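Methyltransferase (Pectobacterium atrosepticum SCRI1043, PDB 2P7I) probably transfers a methyl group from S-adenosylmethionine to a substrate not yet identified, as expected of a class I, Rossmann-like methyltransferase. Local coordinates at residues R35-F40 and F138-N143; L47-F52 and D128-E133; I107-V112 and V120-R125; F200-A203 and Q208-Q211. All coordinates share one frame; numbering follows the deposited sequence.

Contact 1: residues R35-F40 and F138-N143; sequences RAFTPF and FLVCPN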
loop_
_atom_site.group_PDB
_atom_site.type_symbol
_atom_site.label_atom_id
_atom_site.label_comp_id
_atom_site.label_asym_id
_atom_site.label_seq_id
_atom_site.Cartn_x
_atom_site.Cartn_y
_atom_site.Cartn_z
ATOM N N ARG B 35 -3.803 -10.380 -21.204
ATOM C CA ARG B 35 -2.622 -10.886 -20.468
ATOM C C ARG B 35 -3.011 -11.386 -19.059
ATOM O O ARG B 35 -2.621 -12.463 -18.653
ATOM C CB ARG B 35 -1.493 -9.826 -20.374
ATOM C CG ARG B 35 -0.268 -10.065 -21.290
ATOM C CD ARG B 35 0.870 -8.981 -21.090
ATOM N NE ARG B 35 1.945 -9.301 -20.111
ATOM C CZ ARG B 35 2.995 -8.498 -19.845
ATOM N NH1 ARG B 35 3.104 -7.318 -20.443
ATOM N NH2 ARG B 35 3.936 -8.840 -18.959
ATOM N N ALA B 36 -3.745 -10.567 -18.317
ATOM C CA ALA B 36 -4.149 -10.870 -16.946
ATOM C C ALA B 36 -4.982 -12.152 -16.868
ATOM O O ALA B 36 -4.879 -12.923 -15.921
ATOM C CB ALA B 36 -4.932 -9.687 -16.382
ATOM N N PHE B 37 -5.829 -12.351 -17.864
ATOM C CA PHE B 37 -6.740 -13.509 -17.886
ATOM C C PHE B 37 -6.055 -14.816 -18.289
ATOM O O PHE B 37 -6.461 -15.896 -17.868
ATOM C CB PHE B 37 -7.841 -13.277 -18.917
ATOM C CG PHE B 37 -8.796 -12.144 -18.613
ATOM C CD1 PHE B 37 -8.771 -11.443 -17.418
ATOM C CD2 PHE B 37 -9.774 -11.811 -19.557
ATOM C CE1 PHE B 37 -9.676 -10.423 -17.162
ATOM C CE2 PHE B 37 -10.711 -10.792 -19.309
ATOM C CZ PHE B 37 -10.649 -10.084 -18.129
ATOM N N THR B 38 -5.042 -14.707 -19.141
ATOM C CA THR B 38 -4.487 -15.863 -19.855
ATOM C C THR B 38 -4.099 -17.053 -18.970
ATOM O O THR B 38 -4.467 -18.174 -19.279
ATOM C CB THR B 38 -3.339 -15.443 -20.773
ATOM O OG1 THR B 38 -3.885 -14.653 -21.840
ATOM C CG2 THR B 38 -2.657 -16.667 -21.387
ATOM N N PRO B 39 -3.395 -16.822 -17.852
ATOM C CA PRO B 39 -3.015 -17.948 -17.017
ATOM C C PRO B 39 -4.191 -18.719 -16.387
ATOM O O PRO B 39 -4.013 -19.851 -15.928
ATOM C CB PRO B 39 -2.176 -17.313 -15.905
ATOM C CG PRO B 39 -1.908 -15.946 -16.326
ATOM C CD PRO B 39 -2.911 -15.541 -17.322
ATOM N N PHE B 40 -5.359 -18.093 -16.337
ATOM C CA PHE B 40 -6.523 -18.671 -15.685
ATOM C C PHE B 40 -7.535 -19.308 -16.618
ATOM O O PHE B 40 -8.453 -19.992 -16.137
ATOM C CB PHE B 40 -7.270 -17.594 -14.891
ATOM C CG PHE B 40 -6.439 -16.915 -13.843
ATOM C CD1 PHE B 40 -5.947 -17.649 -12.780
ATOM C CD2 PHE B 40 -6.176 -15.540 -13.898
ATOM C CE1 PHE B 40 -5.207 -17.042 -11.771
ATOM C CE2 PHE B 40 -5.441 -14.925 -12.910
ATOM C CZ PHE B 40 -4.955 -15.668 -11.844
ATOM N N PHE B 138 -14.462 -14.132 -15.224
ATOM C CA PHE B 138 -13.470 -13.072 -15.288
ATOM C C PHE B 138 -14.175 -11.752 -15.129
ATOM O O PHE B 138 -14.681 -11.160 -16.107
ATOM C CB PHE B 138 -12.718 -13.149 -16.594
ATOM C CG PHE B 138 -11.962 -14.426 -16.755
ATOM C CD1 PHE B 138 -12.627 -15.599 -17.108
ATOM C CD2 PHE B 138 -10.582 -14.460 -16.558
ATOM C CE1 PHE B 138 -11.943 -16.803 -17.215
ATOM C CE2 PHE B 138 -9.874 -15.639 -16.689
ATOM C CZ PHE B 138 -10.553 -16.828 -16.998
ATOM N N LEU B 139 -14.166 -11.270 -13.897
ATOM C CA LEU B 139 -14.921 -10.095 -13.486
ATOM C C LEU B 139 -14.020 -8.880 -13.315
ATOM O O LEU B 139 -13.203 -8.837 -12.431
ATOM C CB LEU B 139 -15.666 -10.368 -12.152
ATOM C CG LEU B 139 -16.472 -9.221 -11.554
ATOM C CD1 LEU B 139 -17.591 -8.765 -12.533
ATOM C CD2 LEU B 139 -17.110 -9.679 -10.217
ATOM N N VAL B 140 -14.183 -7.894 -14.186
ATOM C CA VAL B 140 -13.260 -6.734 -14.175
ATOM C C VAL B 140 -14.077 -5.457 -14.209
ATOM O O VAL B 140 -14.934 -5.321 -15.022
ATOM C CB VAL B 140 -12.236 -6.758 -15.335
ATOM C CG1 VAL B 140 -11.330 -5.534 -15.290
ATOM C CG2 VAL B 140 -11.388 -8.030 -15.297
ATOM N N CYS B 141 -13.756 -4.514 -13.316
ATOM C CA CYS B 141 -14.395 -3.214 -13.289
ATOM C C CYS B 141 -13.369 -2.100 -13.089
ATOM O O CYS B 141 -12.295 -2.328 -12.504
ATOM C CB CYS B 141 -15.364 -3.158 -12.112
ATOM S SG CYS B 141 -16.811 -4.226 -12.282
ATOM N N PRO B 142 -13.714 -0.877 -13.501
ATOM C CA PRO B 142 -12.889 0.282 -13.190
ATOM C C PRO B 142 -12.786 0.467 -11.670
ATOM O O PRO B 142 -13.738 0.261 -10.944
ATOM C CB PRO B 142 -13.636 1.447 -13.863
ATOM C CG PRO B 142 -14.599 0.920 -14.625
ATOM C CD PRO B 142 -14.881 -0.495 -14.281
ATOM N N ASN B 143 -11.605 0.776 -11.188
ATOM C CA ASN B 143 -11.335 0.846 -9.770
ATOM C C ASN B 143 -11.463 2.237 -9.192
ATOM O O ASN B 143 -10.770 3.174 -9.620
ATOM C CB ASN B 143 -9.918 0.344 -9.580
ATOM C CG ASN B 143 -9.472 0.309 -8.162
ATOM O OD1 ASN B 143 -10.292 0.235 -7.225
ATOM N ND2 ASN B 143 -8.160 0.286 -7.973
#
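Phe37 of helix 24-37 lies against Phe138 and Val140 of strand 135-142, and its side chain can be followed outward. At the root, Phe37 CB is 3.8 Å from Phe138 CD2. Phe37 CG and CD1 sit nearer the same carbon, each 3.6 Å from Phe138 CD2, which stands over one face of the Phe37 ring toward its rim. Farther out that face rests on the Phe138 methylene: Phe138 CB lies 4.0 Å from the Phe37 ring centroid and only 11° off the ring normal, a CH-pi contact. Phe37 CE1 meets Val140 CG2 at 3.5 Å, the methyl lying near the ring plane, at its edge. At the tip, Phe37 CZ is 3.6 Å from Val140 CG2 and 4.0 Å from Phe138 CB. The two phenyl planes are inclined at 52°, so the aromatic pair is oblique. Phe40 adds its CB, 3.7 Å from Phe138 CE2, while the Phe40 ring turns away to meet Phe40 of a second subunit. Phe241 also packs on Phe37, and Thr110 of the neighbouring strand touches it. All four residues in contact are buried. Such an apolar seam between an N-terminal helix and a central strand is helix-on-sheet packing within a Rossmann-like methyltransferase fold.

Contact 2: residues L47-F52 and D128-E133; sequences LELGSF and DDWLAE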
loop_
_atom_site.group_PDB
_atom_site.type_symbol
_atom_site.label_atom_id
_atom_site.label_comp_id
_atom_site.label_asym_id
_atom_site.label_seq_id
_atom_site.Cartn_x
_atom_site.Cartn_y
_atom_site.Cartn_z
ATOM N N LEU B 47 -18.018 -17.370 -22.901
ATOM C CA LEU B 47 -19.159 -16.485 -22.996
ATOM C C LEU B 47 -18.693 -15.055 -22.681
ATOM O O LEU B 47 -18.103 -14.818 -21.628
ATOM C CB LEU B 47 -20.253 -16.913 -22.009
ATOM C CG LEU B 47 -21.500 -16.031 -21.851
ATOM C CD1 LEU B 47 -22.395 -15.953 -23.089
ATOM C CD2 LEU B 47 -22.333 -16.531 -20.617
ATOM N N GLU B 48 -18.962 -14.115 -23.586
ATOM C CA GLU B 48 -18.632 -12.696 -23.391
ATOM C C GLU B 48 -19.917 -11.905 -23.184
ATOM O O GLU B 48 -20.725 -11.734 -24.111
ATOM C CB GLU B 48 -17.814 -12.121 -24.548
ATOM C CG GLU B 48 -17.481 -10.641 -24.345
ATOM C CD GLU B 48 -16.764 -9.973 -25.514
ATOM O OE1 GLU B 48 -16.791 -10.478 -26.657
ATOM O OE2 GLU B 48 -16.209 -8.882 -25.268
ATOM N N LEU B 49 -20.121 -11.468 -21.947
ATOM C CA LEU B 49 -21.307 -10.717 -21.573
ATOM C C LEU B 49 -21.055 -9.239 -21.786
ATOM O O LEU B 49 -20.138 -8.673 -21.202
ATOM C CB LEU B 49 -21.662 -11.007 -20.112
ATOM C CG LEU B 49 -22.138 -12.441 -19.871
ATOM C CD1 LEU B 49 -22.243 -12.750 -18.386
ATOM C CD2 LEU B 49 -23.470 -12.641 -20.600
ATOM N N GLY B 50 -21.873 -8.614 -22.631
ATOM C CA GLY B 50 -21.722 -7.198 -22.979
ATOM C C GLY B 50 -20.655 -6.984 -24.021
ATOM O O GLY B 50 -19.729 -6.226 -23.807
ATOM N N SER B 51 -20.776 -7.662 -25.147
ATOM C CA SER B 51 -19.699 -7.702 -26.154
ATOM C C SER B 51 -19.638 -6.431 -27.002
ATOM O O SER B 51 -18.670 -6.195 -27.754
ATOM C CB SER B 51 -19.878 -8.924 -27.040
ATOM O OG SER B 51 -21.243 -9.081 -27.393
ATOM N N PHE B 52 -20.697 -5.633 -26.915
ATOM C CA PHE B 52 -20.816 -4.395 -27.685
ATOM C C PHE B 52 -20.397 -4.558 -29.159
ATOM O O PHE B 52 -20.930 -5.439 -29.850
ATOM C CB PHE B 52 -20.054 -3.291 -26.947
ATOM C CG PHE B 52 -20.513 -1.909 -27.286
ATOM C CD1 PHE B 52 -21.869 -1.571 -27.233
ATOM C CD2 PHE B 52 -19.593 -0.934 -27.627
ATOM C CE1 PHE B 52 -22.299 -0.291 -27.535
ATOM C CE2 PHE B 52 -20.009 0.340 -27.923
ATOM C CZ PHE B 52 -21.371 0.664 -27.875
ATOM N N ASP B 128 -25.532 -19.408 -11.208
ATOM C CA ASP B 128 -26.531 -20.454 -11.153
ATOM C C ASP B 128 -26.913 -21.049 -12.498
ATOM O O ASP B 128 -27.282 -22.218 -12.588
ATOM C CB ASP B 128 -27.812 -19.921 -10.503
ATOM C CG ASP B 128 -27.655 -19.606 -9.033
ATOM O OD1 ASP B 128 -26.564 -19.754 -8.473
ATOM O OD2 ASP B 128 -28.656 -19.198 -8.445
ATOM N N ASP B 129 -26.896 -20.229 -13.540
ATOM C CA ASP B 129 -27.405 -20.632 -14.856
ATOM C C ASP B 129 -26.300 -20.871 -15.877
ATOM O O ASP B 129 -26.424 -21.745 -16.739
ATOM C CB ASP B 129 -28.303 -19.540 -15.379
ATOM C CG ASP B 129 -29.580 -19.416 -14.599
ATOM O OD1 ASP B 129 -29.875 -20.335 -13.815
ATOM O OD2 ASP B 129 -30.278 -18.399 -14.785
ATOM N N TRP B 130 -25.218 -20.111 -15.792
ATOM C CA TRP B 130 -24.287 -20.057 -16.919
ATOM C C TRP B 130 -22.913 -20.667 -16.718
ATOM O O TRP B 130 -22.374 -21.196 -17.680
ATOM C CB TRP B 130 -24.173 -18.622 -17.440
ATOM C CG TRP B 130 -25.486 -18.078 -17.956
ATOM C CD1 TRP B 130 -26.515 -18.776 -18.482
ATOM C CD2 TRP B 130 -25.863 -16.699 -17.994
ATOM N NE1 TRP B 130 -27.526 -17.917 -18.863
ATOM C CE2 TRP B 130 -27.137 -16.632 -18.585
ATOM C CE3 TRP B 130 -25.216 -15.508 -17.641
ATOM C CZ2 TRP B 130 -27.798 -15.433 -18.772
ATOM C CZ3 TRP B 130 -25.852 -14.321 -17.845
ATOM C CH2 TRP B 130 -27.138 -14.286 -18.422
ATOM N N LEU B 131 -22.344 -20.636 -15.514
ATOM C CA LEU B 131 -21.032 -21.248 -15.331
ATOM C C LEU B 131 -21.114 -22.766 -15.441
ATOM O O LEU B 131 -21.917 -23.402 -14.781
ATOM C CB LEU B 131 -20.404 -20.902 -13.975
ATOM C CG LEU B 131 -19.664 -19.582 -13.831
ATOM C CD1 LEU B 131 -19.318 -19.365 -12.349
ATOM C CD2 LEU B 131 -18.400 -19.535 -14.687
ATOM N N ALA B 132 -20.264 -23.342 -16.271
ATOM C CA ALA B 132 -20.099 -24.776 -16.280
ATOM C C ALA B 132 -19.461 -25.231 -14.975
ATOM O O ALA B 132 -18.896 -24.443 -14.230
ATOM C CB ALA B 132 -19.267 -25.210 -17.485
ATOM N N GLU B 133 -19.533 -26.522 -14.696
ATOM C CA GLU B 133 -18.739 -27.056 -13.598
ATOM C C GLU B 133 -17.269 -26.843 -13.932
ATOM O O GLU B 133 -16.811 -27.144 -15.055
ATOM C CB GLU B 133 -19.045 -28.547 -13.371
ATOM C CG GLU B 133 -20.530 -28.820 -12.961
ATOM C CD GLU B 133 -20.939 -28.119 -11.655
ATOM O OE1 GLU B 133 -20.055 -27.964 -10.773
ATOM O OE2 GLU B 133 -22.131 -27.733 -11.502
#
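This is a small, buried, purely apolar contact in which the last turn of helix 119-130 covers one face of the central sheet at strand 46-49. The geometric evidence is modest and consistent: 116 Å² is buried between the segments, and the nearest pair of CA atoms, those of Leu47 and Trp130, is 8.7 Å apart, which leaves room for a layer of side chains. Trp130 supplies the helix side. Its CG is anti to the carbonyl carbon (chi1 -62°), and since CB is directed at the strand the indole is carried toward Leu49, with its root beside Leu47. The benzo part reaches Leu49, whose forked end meets one corner of it: Leu49 CD1 and Leu49 CD2 are both 4.0 Å from Trp130 CZ3. Leu49 CD1 also lies 4.1 Å from Trp130 CE3, and the leucine lies askew to the indole. Leu47, two residues earlier on the same side of the strand, touches the root of the tryptophan instead, with Leu47 CD2 4.2 Å from Trp130 CB. Both ends of Trp130 are thus in van der Waals contact with one strand. Leu100 packs against both Leu47 and Trp130, and Ile126, one turn back in the helix, touches Leu49. Past the strand end, Gly50 O, together with Glu48 OE2, binds a Tris molecule probably taken up from the crystallisation liquor. A first strand that ends in a glycine-containing loop, with a helix packed across its sheet face, is characteristic of the Rossmann-like S-adenosylmethionine-dependent methyltransferases.

Contact 3: residues I107-V112 and V120-R125; sequences IVLTHV and VALLKR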
loop_
_atom_site.group_PDB
_atom_site.type_symbol
_atom_site.label_atom_id
_atom_site.label_comp_id
_atom_site.label_asym_id
_atom_site.label_seq_id
_atom_site.Cartn_x
_atom_site.Cartn_y
_atom_site.Cartn_z
ATOM N N ILE B 107 -16.324 -17.217 -18.528
ATOM C CA ILE B 107 -17.287 -16.114 -18.717
ATOM C C ILE B 107 -16.577 -14.808 -18.501
ATOM O O ILE B 107 -15.870 -14.658 -17.499
ATOM C CB ILE B 107 -18.527 -16.253 -17.794
ATOM C CG1 ILE B 107 -19.234 -17.586 -18.114
ATOM C CG2 ILE B 107 -19.467 -15.035 -17.994
ATOM C CD1 ILE B 107 -20.474 -17.895 -17.244
ATOM N N VAL B 108 -16.700 -13.889 -19.453
ATOM C CA VAL B 108 -16.005 -12.615 -19.365
ATOM C C VAL B 108 -17.024 -11.523 -19.102
ATOM O O VAL B 108 -17.993 -11.390 -19.848
ATOM C CB VAL B 108 -15.183 -12.300 -20.649
ATOM C CG1 VAL B 108 -14.702 -10.826 -20.634
ATOM C CG2 VAL B 108 -14.006 -13.268 -20.784
ATOM N N LEU B 109 -16.821 -10.786 -17.992
ATOM C CA LEU B 109 -17.645 -9.605 -17.679
ATOM C C LEU B 109 -16.740 -8.429 -17.316
ATOM O O LEU B 109 -16.379 -8.218 -16.144
ATOM C CB LEU B 109 -18.665 -9.915 -16.573
ATOM C CG LEU B 109 -19.803 -8.930 -16.336
ATOM C CD1 LEU B 109 -20.874 -8.878 -17.475
ATOM C CD2 LEU B 109 -20.457 -9.205 -14.948
ATOM N N THR B 110 -16.292 -7.728 -18.356
ATOM C CA THR B 110 -15.305 -6.656 -18.188
ATOM C C THR B 110 -15.929 -5.324 -18.477
ATOM O O THR B 110 -16.464 -5.106 -19.572
ATOM C CB THR B 110 -14.029 -6.816 -19.068
ATOM O OG1 THR B 110 -14.370 -6.994 -20.455
ATOM C CG2 THR B 110 -13.215 -7.988 -18.583
ATOM N N HIS B 111 -15.859 -4.447 -17.478
ATOM C CA HIS B 111 -16.435 -3.115 -17.552
ATOM C C HIS B 111 -17.884 -3.104 -17.987
ATOM O O HIS B 111 -18.312 -2.293 -18.801
ATOM C CB HIS B 111 -15.577 -2.222 -18.457
ATOM C CG HIS B 111 -14.227 -1.927 -17.878
ATOM N ND1 HIS B 111 -13.569 -0.742 -18.100
ATOM C CD2 HIS B 111 -13.462 -2.618 -17.001
ATOM C CE1 HIS B 111 -12.420 -0.747 -17.445
ATOM N NE2 HIS B 111 -12.338 -1.866 -16.752
ATOM N N VAL B 112 -18.660 -3.994 -17.394
ATOM C CA VAL B 112 -20.094 -4.065 -17.627
ATOM C C VAL B 112 -20.882 -3.972 -16.291
ATOM O O VAL B 112 -21.923 -3.308 -16.247
ATOM C CB VAL B 112 -20.463 -5.401 -18.333
ATOM C CG1 VAL B 112 -21.984 -5.627 -18.359
ATOM C CG2 VAL B 112 -19.808 -5.502 -19.730
ATOM N N VAL B 120 -25.962 -7.848 -8.243
ATOM C CA VAL B 120 -26.009 -9.157 -7.604
ATOM C C VAL B 120 -26.888 -10.122 -8.427
ATOM O O VAL B 120 -26.541 -11.294 -8.588
ATOM C CB VAL B 120 -26.476 -9.079 -6.128
ATOM C CG1 VAL B 120 -26.604 -10.500 -5.549
ATOM C CG2 VAL B 120 -25.477 -8.238 -5.332
ATOM N N ALA B 121 -27.974 -9.639 -9.011
ATOM C CA ALA B 121 -28.867 -10.518 -9.744
ATOM C C ALA B 121 -28.201 -11.054 -11.033
ATOM O O ALA B 121 -28.479 -12.201 -11.441
ATOM C CB ALA B 121 -30.238 -9.818 -10.049
ATOM N N LEU B 122 -27.344 -10.247 -11.665
ATOM C CA LEU B 122 -26.594 -10.671 -12.843
ATOM C C LEU B 122 -25.528 -11.682 -12.482
ATOM O O LEU B 122 -25.407 -12.719 -13.139
ATOM C CB LEU B 122 -25.971 -9.457 -13.569
ATOM C CG LEU B 122 -25.034 -9.759 -14.767
ATOM C CD1 LEU B 122 -25.724 -10.579 -15.882
ATOM C CD2 LEU B 122 -24.422 -8.484 -15.413
ATOM N N LEU B 123 -24.797 -11.420 -11.408
ATOM C CA LEU B 123 -23.740 -12.320 -10.981
ATOM C C LEU B 123 -24.350 -13.662 -10.545
ATOM O O LEU B 123 -23.736 -14.711 -10.681
ATOM C CB LEU B 123 -22.915 -11.679 -9.862
ATOM C CG LEU B 123 -22.112 -10.445 -10.261
ATOM C CD1 LEU B 123 -21.527 -9.807 -9.001
ATOM C CD2 LEU B 123 -21.052 -10.794 -11.292
ATOM N N LYS B 124 -25.566 -13.610 -10.019
ATOM C CA LYS B 124 -26.287 -14.805 -9.585
ATOM C C LYS B 124 -26.714 -15.668 -10.792
ATOM O O LYS B 124 -26.610 -16.883 -10.754
ATOM C CB LYS B 124 -27.467 -14.422 -8.688
ATOM C CG LYS B 124 -28.202 -15.605 -8.126
ATOM C CD LYS B 124 -29.407 -15.259 -7.221
ATOM C CE LYS B 124 -29.989 -16.497 -6.586
ATOM N NZ LYS B 124 -31.167 -16.108 -5.760
ATOM N N ARG B 125 -27.172 -15.048 -11.871
ATOM C CA ARG B 125 -27.437 -15.794 -13.093
ATOM C C ARG B 125 -26.164 -16.453 -13.588
ATOM O O ARG B 125 -26.155 -17.616 -14.005
ATOM C CB ARG B 125 -27.947 -14.892 -14.198
ATOM C CG ARG B 125 -29.344 -14.401 -14.048
ATOM C CD ARG B 125 -29.998 -14.230 -15.428
ATOM N NE ARG B 125 -30.333 -15.536 -15.984
ATOM C CZ ARG B 125 -30.923 -15.723 -17.159
ATOM N NH1 ARG B 125 -31.250 -14.692 -17.923
ATOM N NH2 ARG B 125 -31.175 -16.952 -17.580
#
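Leu109 projects from strand 104-110 between the ends of Leu122 and Leu123 on helix 119-130, and its two methyls make every close contact here. The strand leads into this helix, and strand 135-142, its parallel neighbour in the sheet, follows: a beta-alpha-beta crossover of the Rossmann-like fold, of which this is the strand-to-helix half. The backbones stand well apart, 9.5 Å from Leu109 CA to Leu123 CA, and leucine side chains fill the space between. Leu109 and Leu122 both have CG anti to the backbone N (chi1 -166° and 175°), and they reach toward each other tip to tip. Leu123 points its CB along the interface, but its chain bends back to the strand and crosses Leu109 at a slant. Buried area is shared unequally, 50 Å² on Leu109 against 39 Å² and 19 Å² on the two helix leucines. Around them, Leu49, Ile126 and Leu139 also pack on Leu109, and Phe95 touches Leu122, so the leucine cluster is continuous with the core on this side of the sheet. Leu122 CD2 meets both branches of its partner evenly, 4.1 Å from Leu109 CD1 and from Leu109 CD2, while Leu123 CD2 lies 4.0 Å from that same Leu109 CD2.

Contact 4: residues F200-A203 and Q208-Q211; sequences FFKA and QWDQ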
loop_
_atom_site.group_PDB
_atom_site.type_symbol
_atom_site.label_atom_id
_atom_site.label_comp_id
_atom_site.label_asym_id
_atom_site.label_seq_id
_atom_site.Cartn_x
_atom_site.Cartn_y
_atom_site.Cartn_z
ATOM N N PHE B 200 -2.965 -2.880 -14.253
ATOM C CA PHE B 200 -2.302 -1.647 -14.700
ATOM C C PHE B 200 -2.218 -0.562 -13.627
ATOM O O PHE B 200 -3.205 0.049 -13.294
ATOM C CB PHE B 200 -2.925 -1.045 -15.961
ATOM C CG PHE B 200 -2.028 -0.044 -16.681
ATOM C CD1 PHE B 200 -1.104 -0.464 -17.596
ATOM C CD2 PHE B 200 -2.123 1.322 -16.437
ATOM C CE1 PHE B 200 -0.278 0.470 -18.266
ATOM C CE2 PHE B 200 -1.285 2.237 -17.084
ATOM C CZ PHE B 200 -0.369 1.815 -17.975
ATOM N N PHE B 201 -1.019 -0.309 -13.142
ATOM C CA PHE B 201 -0.773 0.805 -12.226
ATOM C C PHE B 201 -0.969 2.135 -12.940
ATOM O O PHE B 201 -0.177 2.496 -13.773
ATOM C CB PHE B 201 0.623 0.672 -11.642
ATOM C CG PHE B 201 0.813 1.415 -10.330
ATOM C CD1 PHE B 201 0.889 2.805 -10.325
ATOM C CD2 PHE B 201 0.926 0.735 -9.137
ATOM C CE1 PHE B 201 1.075 3.492 -9.144
ATOM C CE2 PHE B 201 1.102 1.413 -7.955
ATOM C CZ PHE B 201 1.187 2.784 -7.957
ATOM N N LYS B 202 -2.029 2.869 -12.582
ATOM C CA LYS B 202 -2.519 3.995 -13.420
ATOM C C LYS B 202 -2.409 5.300 -12.635
ATOM O O LYS B 202 -3.186 5.526 -11.713
ATOM C CB LYS B 202 -3.987 3.773 -13.818
ATOM C CG LYS B 202 -4.550 4.762 -14.852
ATOM C CD LYS B 202 -6.055 4.623 -14.964
ATOM C CE LYS B 202 -6.632 5.662 -15.882
ATOM N NZ LYS B 202 -8.134 5.552 -15.907
ATOM N N ALA B 203 -1.429 6.128 -12.980
ATOM C CA ALA B 203 -1.175 7.378 -12.245
ATOM C C ALA B 203 -1.633 8.632 -12.996
ATOM O O ALA B 203 -1.650 9.724 -12.430
ATOM C CB ALA B 203 0.295 7.482 -11.896
ATOM N N GLN B 208 -5.060 12.442 -20.130
ATOM C CA GLN B 208 -3.621 12.641 -20.150
ATOM C C GLN B 208 -2.909 11.546 -20.943
ATOM O O GLN B 208 -1.986 11.838 -21.699
ATOM C CB GLN B 208 -3.073 12.766 -18.733
ATOM C CG GLN B 208 -3.724 13.910 -17.973
ATOM C CD GLN B 208 -3.391 13.927 -16.499
ATOM O OE1 GLN B 208 -3.380 12.885 -15.830
ATOM N NE2 GLN B 208 -3.139 15.118 -15.974
ATOM N N TRP B 209 -3.343 10.296 -20.781
ATOM C CA TRP B 209 -2.774 9.178 -21.532
ATOM C C TRP B 209 -2.898 9.419 -23.028
ATOM O O TRP B 209 -1.954 9.233 -23.765
ATOM C CB TRP B 209 -3.459 7.844 -21.186
ATOM C CG TRP B 209 -3.077 7.300 -19.865
ATOM C CD1 TRP B 209 -3.868 7.218 -18.777
ATOM C CD2 TRP B 209 -1.806 6.744 -19.489
ATOM N NE1 TRP B 209 -3.176 6.649 -17.732
ATOM C CE2 TRP B 209 -1.909 6.354 -18.142
ATOM C CE3 TRP B 209 -0.607 6.531 -20.163
ATOM C CZ2 TRP B 209 -0.845 5.777 -17.436
ATOM C CZ3 TRP B 209 0.445 5.968 -19.479
ATOM C CH2 TRP B 209 0.326 5.595 -18.127
ATOM N N ASP B 210 -4.071 9.844 -23.460
ATOM C CA ASP B 210 -4.345 9.959 -24.875
ATOM C C ASP B 210 -3.458 11.018 -25.511
ATOM O O ASP B 210 -3.055 10.866 -26.659
ATOM C CB ASP B 210 -5.825 10.241 -25.117
ATOM C CG ASP B 210 -6.729 9.100 -24.621
ATOM O OD1 ASP B 210 -6.269 7.933 -24.496
ATOM O OD2 ASP B 210 -7.916 9.382 -24.349
ATOM N N GLN B 211 -3.126 12.063 -24.760
ATOM C CA GLN B 211 -2.165 13.048 -25.228
ATOM C C GLN B 211 -0.747 12.507 -25.180
ATOM O O GLN B 211 -0.023 12.604 -26.146
ATOM C CB GLN B 211 -2.247 14.332 -24.409
ATOM C CG GLN B 211 -3.594 15.059 -24.477
ATOM C CD GLN B 211 -3.694 16.158 -23.428
ATOM O OE1 GLN B 211 -3.057 17.200 -23.556
ATOM N NE2 GLN B 211 -4.467 15.911 -22.364
#
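Phe200 and Trp209 approach from opposite directions and meet as an offset edge-to-face pair, the edge of the phenyl directed at the indole face. The ring planes are inclined at 71°, and the centroid of the Phe200 ring is 5.5 Å from that of the Trp209 six-membered ring. Two neighbouring carbons make the phenyl edge: Phe200 CE2 lies 3.6 Å from Trp209 CZ2, and Phe200 CZ lies 3.8 Å from Trp209 CH2. Trp209 CZ2 is close to the plane of the phenyl, which confirms that Phe200 presents its rim. Its CG is anti to the backbone N (chi1 -162°), which carries the ring out from the strand toward the helix. Lys202 takes up a different part of the indole. Its aliphatic chain, extended throughout, passes the pyrrole edge of Trp209, with Lys202 CG 3.7 Å from Trp209 NE1 and near the indole plane; Lys202 CE follows at 4.0 Å from Trp209 NE1. The lysine ammonium goes on to Asn206 OD1, and the indole N-H has a weak hydrogen bond to Leu204 O. The contact closes the short connection from strand 192-201 into helix 206-212, at the edge of the methyltransferase sheet, separated from strand 135-142 by the antiparallel strand 237-245. Phe24 at the start of helix 24-37 completes an aromatic cluster, stacked on Trp209 and edge-to-face with Phe200. Leu223 of helix 220-230 touches both rings. A third subunit borders the region, where Ala203 O accepts a hydrogen bond from Tyr222 OH of that subunit and Gln211 packs on Ile217 of that third subunit.

In the fold
All four contacts reach one mixed sheet. Contacts 2 and 3 share helix 119-130 and have centres 8 Å apart; their strands are hydrogen-bonded through Leu47 O and Val108 N at 2.8 Å. Contact 1 joins contact 3 through the next strand pair, with Phe138 N 2.7 Å from Ile107 O and centres 13 Å apart. Contact 4 lies at the outermost strand 192-201, beyond the antiparallel strand 237-245, its centre 30 Å from that of contact 2 and on the opposite side of the chain's centre. The Tris molecule hydrogen-bonded to Glu48 and Gly50, and weakly to His111 O, links the strand ends of contacts 2 and 3, where methyltransferases of this fold usually hold S-adenosylmethionine.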